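Local coordinates for protein alpha-1,4-endofucoidanase (Mariniflexile fucanivorans, PDB 6DLH) that hydrolyses alpha-1,4-linked fucoidan internally as a family 107 glycoside hydrolase with a retaining mechanism, its catalytic part followed by calcium-binding Ig-like domains, at residues Q82-S87 / T94-H99; S132-L137 / Q214-L219; R143-V148 / G377-T382. All coordinates share one frame; numbering follows the deposited sequence.

How the interactions relate
All three contacts belong to the catalytic part of the chain, around neighbouring strands 80-84 and 143-149. Interaction 1 continues strand 80-84 into its loop, and its backbone pairs with that of interaction 3: Leu83 O to Tyr147 N and Leu85 N to Tyr147 O are each 2.8 Å. Interaction 2 lies in the helix layer, its centre about 12 Å from that of interaction 1 and about 15 Å from that of interaction 3; Val96 CG2 packs on Trp133 CZ3 at 3.7 Å, and Leu219 O lies 2.8 Å from Thr144 OG1. On strand 143-149, Thr144 and Ile146 touch Leu134, while alternate Glu145 makes interaction 3, with the Thr379 side chain about 12 Å from a bound calcium ion.

Interaction 1 of 3, residues Q82-S87 / T94-H99; sequences QLPLTS and THVAPH
Thr86 lays its CG2 methyl over one face of the His95 imidazole, 3.9 Å from the ring centroid and 19° off the normal, a CH-pi contact displaced toward the rim on the NE2 side. Thr86 and His95 form a single antiparallel, non-hydrogen-bonded pair, flanked by bonds from Val96 N to Leu85 O at 3.0 Å and, weakly, from Ser87 N to Thr94 O at 3.3 Å. Leu85 O is also approached by His95 CA at 3.2 Å. Leu85, its CG swung opposite the backbone N (chi1 166°), brings CD1 to 4.0 Å from Ala97 CB, and obliquely to the imidazole. At the other end a water links Ser87 OG to Thr94 O, to which it donates at 2.6 Å. Both imidazole nitrogens have partners, ND1 with Pro93 O and NE2 with Tyr204 OH, which fix the turn of the ring under the methyl. Thr86 OG1 bonds to Ser87 O at 2.9 Å and to Asn149 N. The buried contact folds the loop after strand 80-84 back on that strand's end, between helix 198-216, strand 143-149 and Trp133 of helix 129-139.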
ATOM      1  N   GLN A  82       7.814  -6.632   2.039  1.00 24.86           N
ATOM      2  CA  GLN A  82       6.920  -7.013   0.956  1.00 25.74           C
ATOM      3  C   GLN A  82       5.751  -6.033   0.886  1.00 25.47           C
ATOM      4  O   GLN A  82       5.129  -5.732   1.903  1.00 24.45           O
ATOM      5  CB  GLN A  82       6.424  -8.457   1.116  1.00 25.34           C
ATOM      6  CG  GLN A  82       5.455  -8.892   0.018  1.00 24.92           C
ATOM      7  CD  GLN A  82       4.946 -10.311   0.143  1.00 24.69           C
ATOM      8  OE1 GLN A  82       3.744 -10.558   0.081  1.00 24.53           O
ATOM      9  NE2 GLN A  82       5.856 -11.258   0.320  1.00 24.32           N
ATOM     10  N   LEU A  83       5.481  -5.548  -0.334  1.00 25.00           N
ATOM     11  CA  LEU A  83       4.398  -4.623  -0.629  1.00 26.50           C
ATOM     12  C   LEU A  83       3.467  -5.260  -1.655  1.00 27.32           C
ATOM     13  O   LEU A  83       3.901  -6.056  -2.485  1.00 29.31           O
ATOM     14  CB  LEU A  83       4.980  -3.337  -1.225  1.00 25.56           C
ATOM     15  CG  LEU A  83       5.988  -2.582  -0.365  1.00 26.32           C
ATOM     16  CD1 LEU A  83       6.720  -1.548  -1.219  1.00 25.61           C
ATOM     17  CD2 LEU A  83       5.295  -1.919   0.821  1.00 25.48           C
ATOM     18  N   PRO A  84       2.164  -4.916  -1.671  1.00 28.21           N
ATOM     19  CA  PRO A  84       1.299  -5.349  -2.767  1.00 29.32           C
ATOM     20  C   PRO A  84       1.673  -4.547  -4.008  1.00 31.07           C
ATOM     21  O   PRO A  84       2.108  -3.401  -3.885  1.00 29.27           O
ATOM     22  CB  PRO A  84      -0.092  -4.913  -2.293  1.00 28.55           C
ATOM     23  CG  PRO A  84       0.181  -3.737  -1.377  1.00 27.98           C
ATOM     24  CD  PRO A  84       1.469  -4.092  -0.671  1.00 27.81           C
ATOM     25  N   LEU A  85       1.575  -5.192  -5.183  1.00 33.02           N
ATOM     26  CA  LEU A  85       1.168  -4.492  -6.394  1.00 34.65           C
ATOM     27  C   LEU A  85      -0.325  -4.745  -6.582  1.00 35.89           C
ATOM     28  O   LEU A  85      -1.071  -3.813  -6.866  1.00 36.26           O
ATOM     29  CB  LEU A  85       1.973  -4.945  -7.615  1.00 32.66           C
ATOM     30  CG  LEU A  85       1.409  -4.522  -8.978  1.00 35.41           C
ATOM     31  CD1 LEU A  85       1.164  -3.014  -9.052  1.00 35.20           C
ATOM     32  CD2 LEU A  85       2.327  -4.952 -10.117  1.00 34.33           C
ATOM     33  N   THR A  86      -0.739  -6.010  -6.394  1.00 36.14           N
ATOM     34  CA  THR A  86      -2.149  -6.369  -6.302  1.00 34.71           C
ATOM     35  C   THR A  86      -2.423  -6.951  -4.922  1.00 33.41           C
ATOM     36  O   THR A  86      -1.490  -7.311  -4.209  1.00 35.04           O
ATOM     37  CB  THR A  86      -2.572  -7.387  -7.373  1.00 36.87           C
ATOM     38  OG1 THR A  86      -2.481  -8.713  -6.845  1.00 37.71           O
ATOM     39  CG2 THR A  86      -1.784  -7.267  -8.662  1.00 37.81           C
ATOM     40  N   SER A  87      -3.709  -7.042  -4.573  1.00 31.53           N
ATOM     41  CA  SER A  87      -4.151  -7.720  -3.368  1.00 32.75           C
ATOM     42  C   SER A  87      -4.436  -9.190  -3.680  1.00 34.96           C
ATOM     43  O   SER A  87      -4.445  -9.584  -4.844  1.00 36.06           O
ATOM     44  CB  SER A  87      -5.326  -7.007  -2.766  1.00 33.30           C
ATOM     45  OG  SER A  87      -4.977  -5.667  -2.430  1.00 32.98           O
ATOM     46  N   THR A  94      -7.472  -5.434  -7.952  1.00 43.51           N
ATOM     47  CA  THR A  94      -7.181  -4.151  -7.330  1.00 41.65           C
ATOM     48  C   THR A  94      -5.670  -3.938  -7.235  1.00 41.61           C
ATOM     49  O   THR A  94      -4.980  -4.691  -6.550  1.00 43.04           O
ATOM     50  CB  THR A  94      -7.892  -4.029  -5.979  1.00 44.82           C
ATOM     51  OG1 THR A  94      -7.256  -4.922  -5.060  1.00 46.40           O
ATOM     52  CG2 THR A  94      -9.373  -4.319  -6.076  1.00 43.69           C
ATOM     53  N   HIS A  95      -5.182  -2.905  -7.938  1.00 36.18           N
ATOM     54  CA  HIS A  95      -3.779  -2.521  -7.963  1.00 36.91           C
ATOM     55  C   HIS A  95      -3.574  -1.274  -7.105  1.00 38.03           C
ATOM     56  O   HIS A  95      -4.522  -0.525  -6.870  1.00 38.99           O
ATOM     57  CB  HIS A  95      -3.318  -2.243  -9.403  1.00 34.50           C
ATOM     58  CG  HIS A  95      -3.221  -3.459 -10.260  1.00 32.87           C
ATOM     59  ND1 HIS A  95      -4.314  -4.268 -10.522  1.00 32.07           N
ATOM     60  CD2 HIS A  95      -2.177  -3.993 -10.932  1.00 31.61           C
ATOM     61  CE1 HIS A  95      -3.938  -5.262 -11.299  1.00 32.07           C
ATOM     62  NE2 HIS A  95      -2.633  -5.113 -11.569  1.00 31.23           N
ATOM     63  N   VAL A  96      -2.324  -1.051  -6.676  1.00 36.15           N
ATOM     64  CA  VAL A  96      -1.981   0.078  -5.823  1.00 36.31           C
ATOM     65  C   VAL A  96      -1.074   1.051  -6.575  1.00 36.41           C
ATOM     66  O   VAL A  96      -0.576   2.004  -5.986  1.00 35.42           O
ATOM     67  CB  VAL A  96      -1.340  -0.374  -4.494  1.00 35.16           C
ATOM     68  CG1 VAL A  96      -2.260  -1.275  -3.697  1.00 32.81           C
ATOM     69  CG2 VAL A  96       0.019  -1.029  -4.694  1.00 34.94           C
ATOM     70  N   ALA A  97      -0.845   0.792  -7.870  1.00 38.67           N
ATOM     71  CA  ALA A  97      -0.011   1.645  -8.702  1.00 41.16           C
ATOM     72  C   ALA A  97      -0.763   1.989  -9.985  1.00 46.58           C
ATOM     73  O   ALA A  97      -1.506   1.157 -10.499  1.00 51.48           O
ATOM     74  CB  ALA A  97       1.304   0.968  -8.996  1.00 39.62           C
ATOM     75  N   PRO A  98      -0.612   3.216 -10.539  1.00 47.06           N
ATOM     76  CA  PRO A  98      -1.458   3.662 -11.647  1.00 47.88           C
ATOM     77  C   PRO A  98      -1.010   3.099 -12.995  1.00 48.84           C
ATOM     78  O   PRO A  98       0.188   2.984 -13.265  1.00 49.23           O
ATOM     79  CB  PRO A  98      -1.280   5.188 -11.600  1.00 47.18           C
ATOM     80  CG  PRO A  98       0.141   5.377 -11.106  1.00 48.82           C
ATOM     81  CD  PRO A  98       0.378   4.231 -10.143  1.00 46.13           C
ATOM     82  N   HIS A  99      -2.000   2.752 -13.828  1.00 49.73           N
ATOM     83  CA  HIS A  99      -1.768   2.258 -15.177  1.00 51.84           C
ATOM     84  C   HIS A  99      -2.857   2.783 -16.112  1.00 50.89           C
ATOM     85  O   HIS A  99      -4.046   2.691 -15.799  1.00 48.21           O
ATOM     86  CB  HIS A  99      -1.683   0.721 -15.195  1.00 52.20           C
ATOM     87  CG  HIS A  99      -0.939   0.183 -16.371  1.00 54.70           C
ATOM     88  ND1 HIS A  99      -1.547  -0.036 -17.594  1.00 54.13           N
ATOM     89  CD2 HIS A  99       0.361  -0.157 -16.525  1.00 55.92           C
ATOM     90  CE1 HIS A  99      -0.648  -0.492 -18.447  1.00 57.13           C
ATOM     91  NE2 HIS A  99       0.533  -0.574 -17.816  1.00 53.51           N
TER
HETATM   92  O   HOH W   1      -8.220  -4.416  -2.689  1.00 33.58           O
HETATM   93  O   HOH W   2      -4.461  -3.639  -4.178  1.00 33.88           O

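Interaction 2 of 3, residues S132-L137 / Q214-L219; sequences SWLKAL and QRYGDL
Leu134, midway along helix 129-139, and Leu219, in the turn that follows helix 198-216, bring their alpha carbons to 6.0 Å, just after the second chain has left its helix at Gly217 with positive phi. Leu134 carries the contact with both branches. Its CD1 sits over one face of the Tyr216 ring, a CH-pi contact, 3.6 Å above the plane and shifted toward the rim at CG and CD1; the two side chains cross at about a right angle. Chi1 of -74° sets Leu134 CG opposite the carbonyl carbon, and from there CD2 comes within 3.4 Å of Leu219 O, while the CB atoms of the two leucines face each other at 4.3 Å. Lys135 adds a little at the margin, its CG beside Leu219 CD1.

The opposite face of the tyrosine ring is covered by Arg215 CB, 4.2 Å above its centre, so the ring is sandwiched between two aliphatic groups. Arg215 then folds back, and its NH2 donates to Tyr216 OH at 2.9 Å, with the phenol oxygen 17° out of the guanidinium plane. Asp128 OD2 is a second hydrogen-bond partner of that hydroxyl, which holds the phenol in place.

No direct hydrogen bond joins the two segments; one water donates to Leu134 O and Leu219 O, each at 2.7 Å. Leu219 O also bonds to Thr144 OG1 of strand 143-149. The chemistry is thus mainly apolar: methyl-to-ring and leucine packing joins helix 129-139 to the C-terminal end of helix 198-216 and the turn after it, with a water bridging the carbonyls of Leu134 and Leu219.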
ATOM      1  N   SER A 132       5.870   5.900  -3.817  1.00 31.85           N
ATOM      2  CA  SER A 132       6.115   6.506  -2.520  1.00 32.67           C
ATOM      3  C   SER A 132       6.786   5.488  -1.588  1.00 31.73           C
ATOM      4  O   SER A 132       7.891   5.726  -1.085  1.00 29.27           O
ATOM      5  CB  SER A 132       4.831   7.055  -1.953  1.00 31.51           C
ATOM      6  OG  SER A 132       5.074   7.727  -0.731  1.00 35.72           O
ATOM      7  N   TRP A 133       6.119   4.337  -1.407  1.00 30.26           N
ATOM      8  CA  TRP A 133       6.574   3.289  -0.505  1.00 28.77           C
ATOM      9  C   TRP A 133       7.954   2.793  -0.931  1.00 30.91           C
ATOM     10  O   TRP A 133       8.850   2.632  -0.095  1.00 31.67           O
ATOM     11  CB  TRP A 133       5.564   2.138  -0.444  1.00 28.43           C
ATOM     12  CG  TRP A 133       4.122   2.530  -0.309  1.00 26.09           C
ATOM     13  CD1 TRP A 133       3.613   3.672   0.239  1.00 26.87           C
ATOM     14  CD2 TRP A 133       2.985   1.735  -0.693  1.00 25.75           C
ATOM     15  NE1 TRP A 133       2.243   3.655   0.195  1.00 25.84           N
ATOM     16  CE2 TRP A 133       1.830   2.479  -0.374  1.00 25.13           C
ATOM     17  CE3 TRP A 133       2.831   0.474  -1.284  1.00 25.58           C
ATOM     18  CZ2 TRP A 133       0.545   1.997  -0.621  1.00 24.26           C
ATOM     19  CZ3 TRP A 133       1.562   0.002  -1.536  1.00 24.52           C
ATOM     20  CH2 TRP A 133       0.435   0.757  -1.212  1.00 24.06           C
ATOM     21  N   LEU A 134       8.130   2.596  -2.245  1.00 31.22           N
ATOM     22  CA  LEU A 134       9.379   2.085  -2.792  1.00 29.86           C
ATOM     23  C   LEU A 134      10.545   3.006  -2.424  1.00 29.68           C
ATOM     24  O   LEU A 134      11.614   2.528  -2.043  1.00 30.00           O
ATOM     25  CB  LEU A 134       9.246   1.931  -4.315  1.00 29.62           C
ATOM     26  CG  LEU A 134       8.398   0.761  -4.829  1.00 29.04           C
ATOM     27  CD1 LEU A 134       8.239   0.850  -6.345  1.00 27.88           C
ATOM     28  CD2 LEU A 134       9.006  -0.587  -4.445  1.00 26.46           C
ATOM     29  N   LYS A 135      10.337   4.326  -2.531  1.00 30.21           N
ATOM     30  CA  LYS A 135      11.402   5.296  -2.298  1.00 31.92           C
ATOM     31  C   LYS A 135      11.669   5.460  -0.803  1.00 29.02           C
ATOM     32  O   LYS A 135      12.817   5.595  -0.391  1.00 30.72           O
ATOM     33  CB  LYS A 135      11.114   6.636  -2.991  1.00 35.35           C
ATOM     34  CG  LYS A 135      11.335   6.633  -4.500  1.00 40.91           C
ATOM     35  CD  LYS A 135      10.844   7.880  -5.210  1.00 45.38           C
ATOM     36  CE  LYS A 135      11.889   8.975  -5.246  1.00 48.21           C
ATOM     37  NZ  LYS A 135      11.565  10.001  -6.266  1.00 51.19           N
ATOM     38  N   ALA A 136      10.605   5.431  -0.000  1.00 28.22           N
ATOM     39  CA  ALA A 136      10.729   5.483   1.450  1.00 28.74           C
ATOM     40  C   ALA A 136      11.520   4.278   1.969  1.00 28.45           C
ATOM     41  O   ALA A 136      12.334   4.409   2.885  1.00 28.40           O
ATOM     42  CB  ALA A 136       9.359   5.579   2.080  1.00 27.82           C
ATOM     43  N   LEU A 137      11.303   3.109   1.355  1.00 28.89           N
ATOM     44  CA  LEU A 137      12.006   1.905   1.769  1.00 28.85           C
ATOM     45  C   LEU A 137      13.480   2.002   1.388  1.00 30.37           C
ATOM     46  O   LEU A 137      14.350   1.629   2.179  1.00 30.69           O
ATOM     47  CB  LEU A 137      11.342   0.675   1.142  1.00 27.85           C
ATOM     48  CG  LEU A 137      10.062   0.196   1.828  1.00 28.34           C
ATOM     49  CD1 LEU A 137       9.360  -0.863   0.983  1.00 27.15           C
ATOM     50  CD2 LEU A 137      10.366  -0.342   3.220  1.00 25.65           C
ATOM     51  N   GLN A 214       9.300  -1.798 -15.668  1.00 48.29           N
ATOM     52  CA  GLN A 214      10.157  -0.874 -16.399  1.00 48.37           C
ATOM     53  C   GLN A 214      10.185   0.490 -15.708  1.00 43.99           C
ATOM     54  O   GLN A 214      11.237   1.116 -15.605  1.00 42.89           O
ATOM     55  CB  GLN A 214       9.724  -0.783 -17.864  1.00 52.93           C
ATOM     56  CG  GLN A 214      10.211  -1.959 -18.704  1.00 55.62           C
ATOM     57  CD  GLN A 214       9.855  -1.855 -20.168  1.00 56.81           C
ATOM     58  OE1 GLN A 214       8.702  -1.628 -20.540  1.00 55.58           O
ATOM     59  NE2 GLN A 214      10.851  -2.052 -21.015  1.00 56.13           N
ATOM     60  N   ARG A 215       9.017   0.923 -15.228  1.00 40.52           N
ATOM     61  CA  ARG A 215       8.866   2.155 -14.475  1.00 42.12           C
ATOM     62  C   ARG A 215       9.789   2.144 -13.253  1.00 44.77           C
ATOM     63  O   ARG A 215      10.612   3.046 -13.087  1.00 44.58           O
ATOM     64  CB  ARG A 215       7.397   2.317 -14.072  1.00 42.01           C
ATOM     65  CG  ARG A 215       6.969   3.754 -13.814  1.00 43.07           C
ATOM     66  CD  ARG A 215       5.584   3.844 -13.198  1.00 44.13           C
ATOM     67  NE  ARG A 215       4.471   3.545 -14.095  1.00 44.69           N
ATOM     68  CZ  ARG A 215       3.214   3.341 -13.697  1.00 47.45           C
ATOM     69  NH1 ARG A 215       2.248   3.192 -14.587  1.00 48.02           N
ATOM     70  NH2 ARG A 215       2.922   3.275 -12.410  1.00 48.12           N
ATOM     71  N   TYR A 216       9.666   1.101 -12.417  1.00 44.75           N
ATOM     72  CA  TYR A 216      10.223   1.138 -11.072  1.00 41.25           C
ATOM     73  C   TYR A 216      11.699   0.757 -11.063  1.00 41.57           C
ATOM     74  O   TYR A 216      12.430   1.202 -10.181  1.00 45.31           O
ATOM     75  CB  TYR A 216       9.327   0.390 -10.083  1.00 39.12           C
ATOM     76  CG  TYR A 216       7.936   0.964 -10.018  1.00 35.46           C
ATOM     77  CD1 TYR A 216       7.736   2.315  -9.776  1.00 35.56           C
ATOM     78  CD2 TYR A 216       6.819   0.169 -10.223  1.00 35.18           C
ATOM     79  CE1 TYR A 216       6.462   2.859  -9.727  1.00 35.07           C
ATOM     80  CE2 TYR A 216       5.538   0.697 -10.178  1.00 34.89           C
ATOM     81  CZ  TYR A 216       5.359   2.049  -9.933  1.00 35.61           C
ATOM     82  OH  TYR A 216       4.101   2.583  -9.899  1.00 38.31           O
ATOM     83  N   GLY A 217      12.138  -0.022 -12.059  1.00 39.95           N
ATOM     84  CA  GLY A 217      13.547  -0.359 -12.172  1.00 37.35           C
ATOM     85  C   GLY A 217      14.048  -1.097 -10.934  1.00 40.67           C
ATOM     86  O   GLY A 217      13.389  -2.013 -10.439  1.00 42.47           O
ATOM     87  N   ASP A 218      15.209  -0.675 -10.425  1.00 40.77           N
ATOM     88  CA  ASP A 218      15.883  -1.380  -9.348  1.00 41.37           C
ATOM     89  C   ASP A 218      15.302  -0.996  -7.982  1.00 40.23           C
ATOM     90  O   ASP A 218      15.891  -1.310  -6.948  1.00 38.29           O
ATOM     91  CB  ASP A 218      17.400  -1.184  -9.429  1.00 41.55           C
ATOM     92  CG  ASP A 218      17.854   0.213  -9.039  1.00 46.04           C
ATOM     93  OD1 ASP A 218      16.989   1.023  -8.622  1.00 42.97           O
ATOM     94  OD2 ASP A 218      19.072   0.484  -9.157  1.00 46.22           O
ATOM     95  N   LEU A 219      14.150  -0.314  -7.980  1.00 37.52           N
ATOM     96  CA  LEU A 219      13.452  -0.009  -6.742  1.00 37.09           C
ATOM     97  C   LEU A 219      12.730  -1.264  -6.241  1.00 38.89           C
ATOM     98  O   LEU A 219      12.247  -1.296  -5.107  1.00 36.00           O
ATOM     99  CB  LEU A 219      12.479   1.151  -6.982  1.00 35.57           C
ATOM    100  CG  LEU A 219      13.102   2.541  -7.169  1.00 37.53           C
ATOM    101  CD1 LEU A 219      12.029   3.572  -7.483  1.00 36.01           C
ATOM    102  CD2 LEU A 219      13.894   2.979  -5.946  1.00 36.14           C
TER
HETATM  103  O   HOH W   3      12.932   0.481  -3.186  1.00 33.83           O

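Interaction 3 of 3, residues R143-V148 / G377-T382; sequences RTEIYV and GITWGT
Glu145 reaches Thr379 with its chain fully drawn out, CG opposite the backbone N (chi1 -180°) and CD trans in turn, while Thr379 places OG1 beside its own backbone N (chi1 -51°), turned to the incoming carboxylate. The hydroxyl donates to Glu145 OE1 at 2.8 Å on the syn side of the carboxylate, 23° out of its plane. Thr379 CG2 packs against the same oxygen at 3.4 Å, so hydroxyl and methyl both face OE1. This pair is the whole contact: Glu145 CA and Thr379 CA remain 8.9 Å apart, too far for backbone pairing.

Both buried polar ends are well supplied with partners. OE1 is also bonded to Gln82 NE2 on the adjacent strand 80-84, and OE2 to Tyr290 OH, which together with Thr379 hold the carboxylate against rotation. The threonine OG1 has Tyr80 OH and His341 NE2 as further partners. With an alanine at Glu145 the carboxylate is gone, which would probably cost Thr379 OG1, Gln82 NE2 and Tyr290 OH this shared partner, Thr379 keeping Tyr80 and His341, and open a gap between the side chains of the two strands.

Strands 143-149 and 377-379 belong to one parallel sheet, separated in its order by 80-84 and 46-49. A side-chain bond that skips these two strands is what a strongly curved sheet allows, consistent with the interior of a beta/alpha barrel like that of the related GH29 fucosidases.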
ATOM      1  N   ARG A 143      15.549  -3.219   0.964  1.00 30.69           N
ATOM      2  CA  ARG A 143      15.168  -3.765  -0.332  1.00 29.97           C
ATOM      3  C   ARG A 143      13.668  -4.040  -0.319  1.00 29.56           C
ATOM      4  O   ARG A 143      13.024  -3.882   0.715  1.00 28.48           O
ATOM      5  CB  ARG A 143      15.998  -5.019  -0.651  1.00 31.15           C
ATOM      6  CG  ARG A 143      17.425  -4.700  -1.078  1.00 32.23           C
ATOM      7  CD  ARG A 143      18.419  -5.845  -1.030  1.00 34.15           C
ATOM      8  NE  ARG A 143      18.669  -6.296  -2.385  1.00 38.59           N
ATOM      9  CZ  ARG A 143      19.809  -6.158  -3.053  1.00 36.95           C
ATOM     10  NH1 ARG A 143      20.969  -6.090  -2.419  1.00 36.51           N
ATOM     11  NH2 ARG A 143      19.774  -6.104  -4.368  1.00 36.52           N
ATOM     12  N   THR A 144      13.110  -4.415  -1.477  1.00 29.55           N
ATOM     13  CA  THR A 144      11.668  -4.590  -1.591  1.00 29.85           C
ATOM     14  C   THR A 144      11.342  -5.907  -2.296  1.00 28.48           C
ATOM     15  O   THR A 144      12.109  -6.392  -3.131  1.00 27.73           O
ATOM     16  CB  THR A 144      11.000  -3.389  -2.278  1.00 31.39           C
ATOM     17  OG1 THR A 144      11.281  -3.493  -3.674  1.00 35.12           O
ATOM     18  CG2 THR A 144      11.514  -2.060  -1.772  1.00 29.41           C
ATOM     19  N   GLU A 145      10.193  -6.474  -1.911  1.00 28.13           N
ATOM     20  CA  GLU A 145       9.592  -7.655  -2.514  1.00 27.08           C
ATOM     21  C   GLU A 145       8.165  -7.263  -2.867  1.00 27.20           C
ATOM     22  O   GLU A 145       7.486  -6.641  -2.054  1.00 29.57           O
ATOM     23  CB  GLU A 145       9.623  -8.827  -1.522  1.00 25.78           C
ATOM     24  CG  GLU A 145       9.019 -10.130  -2.043  1.00 25.53           C
ATOM     25  CD  GLU A 145       8.908 -11.283  -1.038  1.00 26.83           C
ATOM     26  OE1 GLU A 145       8.690 -11.015   0.170  1.00 25.53           O
ATOM     27  OE2 GLU A 145       9.025 -12.462  -1.463  1.00 25.54           O
ATOM     28  N   ILE A 146       7.718  -7.617  -4.076  1.00 27.06           N
ATOM     29  CA  ILE A 146       6.423  -7.155  -4.543  1.00 27.28           C
ATOM     30  C   ILE A 146       5.497  -8.346  -4.741  1.00 28.08           C
ATOM     31  O   ILE A 146       5.861  -9.309  -5.418  1.00 29.37           O
ATOM     32  CB  ILE A 146       6.564  -6.298  -5.822  1.00 28.59           C
ATOM     33  CG1 ILE A 146       7.452  -5.065  -5.596  1.00 27.41           C
ATOM     34  CG2 ILE A 146       5.192  -5.924  -6.372  1.00 28.00           C
ATOM     35  CD1 ILE A 146       6.856  -4.012  -4.684  1.00 29.14           C
ATOM     36  N   TYR A 147       4.299  -8.250  -4.151  1.00 28.53           N
ATOM     37  CA  TYR A 147       3.301  -9.301  -4.225  1.00 31.15           C
ATOM     38  C   TYR A 147       2.346  -9.044  -5.387  1.00 33.67           C
ATOM     39  O   TYR A 147       1.786  -7.956  -5.507  1.00 34.37           O
ATOM     40  CB  TYR A 147       2.486  -9.373  -2.933  1.00 30.63           C
ATOM     41  CG  TYR A 147       1.332 -10.341  -3.002  1.00 31.60           C
ATOM     42  CD1 TYR A 147       0.126  -9.991  -3.599  1.00 30.35           C
ATOM     43  CD2 TYR A 147       1.448 -11.620  -2.476  1.00 30.37           C
ATOM     44  CE1 TYR A 147      -0.930 -10.884  -3.677  1.00 29.61           C
ATOM     45  CE2 TYR A 147       0.398 -12.521  -2.533  1.00 30.67           C
ATOM     46  CZ  TYR A 147      -0.794 -12.152  -3.134  1.00 30.98           C
ATOM     47  OH  TYR A 147      -1.819 -13.053  -3.182  1.00 29.43           O
ATOM     48  N   VAL A 148       2.145 -10.080  -6.211  1.00 35.18           N
ATOM     49  CA  VAL A 148       1.184 -10.063  -7.302  1.00 34.44           C
ATOM     50  C   VAL A 148       0.407 -11.372  -7.261  1.00 34.33           C
ATOM     51  O   VAL A 148       1.001 -12.443  -7.237  1.00 34.21           O
ATOM     52  CB  VAL A 148       1.864  -9.865  -8.673  1.00 33.75           C
ATOM     53  CG1 VAL A 148       0.888 -10.104  -9.820  1.00 34.42           C
ATOM     54  CG2 VAL A 148       2.512  -8.491  -8.803  1.00 32.28           C
ATOM     55  N   GLY A 377      16.104 -17.160   3.602  1.00 24.30           N
ATOM     56  CA  GLY A 377      15.440 -15.897   3.878  1.00 24.93           C
ATOM     57  C   GLY A 377      14.005 -16.118   4.331  1.00 23.97           C
ATOM     58  O   GLY A 377      13.414 -17.154   4.022  1.00 25.02           O
ATOM     59  N   ILE A 378      13.476 -15.145   5.081  1.00 24.11           N
ATOM     60  CA  ILE A 378      12.121 -15.220   5.601  1.00 22.77           C
ATOM     61  C   ILE A 378      11.433 -13.870   5.423  1.00 23.08           C
ATOM     62  O   ILE A 378      11.914 -12.851   5.924  1.00 22.29           O
ATOM     63  CB  ILE A 378      12.101 -15.664   7.079  1.00 22.17           C
ATOM     64  CG1 ILE A 378      12.719 -17.056   7.268  1.00 20.84           C
ATOM     65  CG2 ILE A 378      10.670 -15.610   7.609  1.00 21.15           C
ATOM     66  CD1 ILE A 378      12.878 -17.468   8.718  1.00 21.15           C
ATOM     67  N   THR A 379      10.309 -13.882   4.691  1.00 22.28           N
ATOM     68  CA  THR A 379       9.356 -12.790   4.746  1.00 22.24           C
ATOM     69  C   THR A 379       8.349 -13.100   5.844  1.00 22.10           C
ATOM     70  O   THR A 379       7.462 -13.920   5.643  1.00 23.21           O
ATOM     71  CB  THR A 379       8.571 -12.638   3.435  1.00 22.36           C
ATOM     72  OG1 THR A 379       9.488 -12.581   2.345  1.00 22.39           O
ATOM     73  CG2 THR A 379       7.705 -11.398   3.423  1.00 21.47           C
ATOM     74  N   TRP A 380       8.490 -12.464   7.010  1.00 21.96           N
ATOM     75  CA  TRP A 380       7.463 -12.645   8.020  1.00 21.42           C
ATOM     76  C   TRP A 380       6.204 -11.918   7.573  1.00 21.67           C
ATOM     77  O   TRP A 380       6.266 -10.762   7.157  1.00 21.81           O
ATOM     78  CB  TRP A 380       7.929 -12.165   9.401  1.00 20.66           C
ATOM     79  CG  TRP A 380       8.687 -13.228  10.133  1.00 20.31           C
ATOM     80  CD1 TRP A 380      10.040 -13.307  10.309  1.00 20.29           C
ATOM     81  CD2 TRP A 380       8.126 -14.403  10.739  1.00 19.07           C
ATOM     82  NE1 TRP A 380      10.357 -14.434  11.020  1.00 20.57           N
ATOM     83  CE2 TRP A 380       9.202 -15.130  11.288  1.00 19.77           C
ATOM     84  CE3 TRP A 380       6.824 -14.893  10.891  1.00 19.18           C
ATOM     85  CZ2 TRP A 380       9.006 -16.319  11.989  1.00 19.47           C
ATOM     86  CZ3 TRP A 380       6.628 -16.069  11.580  1.00 19.20           C
ATOM     87  CH2 TRP A 380       7.710 -16.771  12.110  1.00 19.89           C
ATOM     88  N   GLY A 381       5.075 -12.625   7.653  1.00 22.37           N
ATOM     89  CA  GLY A 381       3.782 -11.972   7.606  1.00 20.58           C
ATOM     90  C   GLY A 381       3.553 -11.243   8.922  1.00 21.32           C
ATOM     91  O   GLY A 381       3.029 -11.835   9.866  1.00 23.44           O
ATOM     92  N   THR A 382       3.965  -9.968   8.962  1.00 20.99           N
ATOM     93  CA  THR A 382       3.924  -9.123  10.144  1.00 21.72           C
ATOM     94  C   THR A 382       2.583  -8.404  10.204  1.00 22.22           C
ATOM     95  O   THR A 382       2.223  -7.703   9.265  1.00 23.52           O
ATOM     96  CB  THR A 382       5.066  -8.091  10.112  1.00 22.18           C
ATOM     97  OG1 THR A 382       5.002  -7.369   8.875  1.00 22.37           O
ATOM     98  CG2 THR A 382       6.435  -8.717  10.269  1.00 20.67           C
TER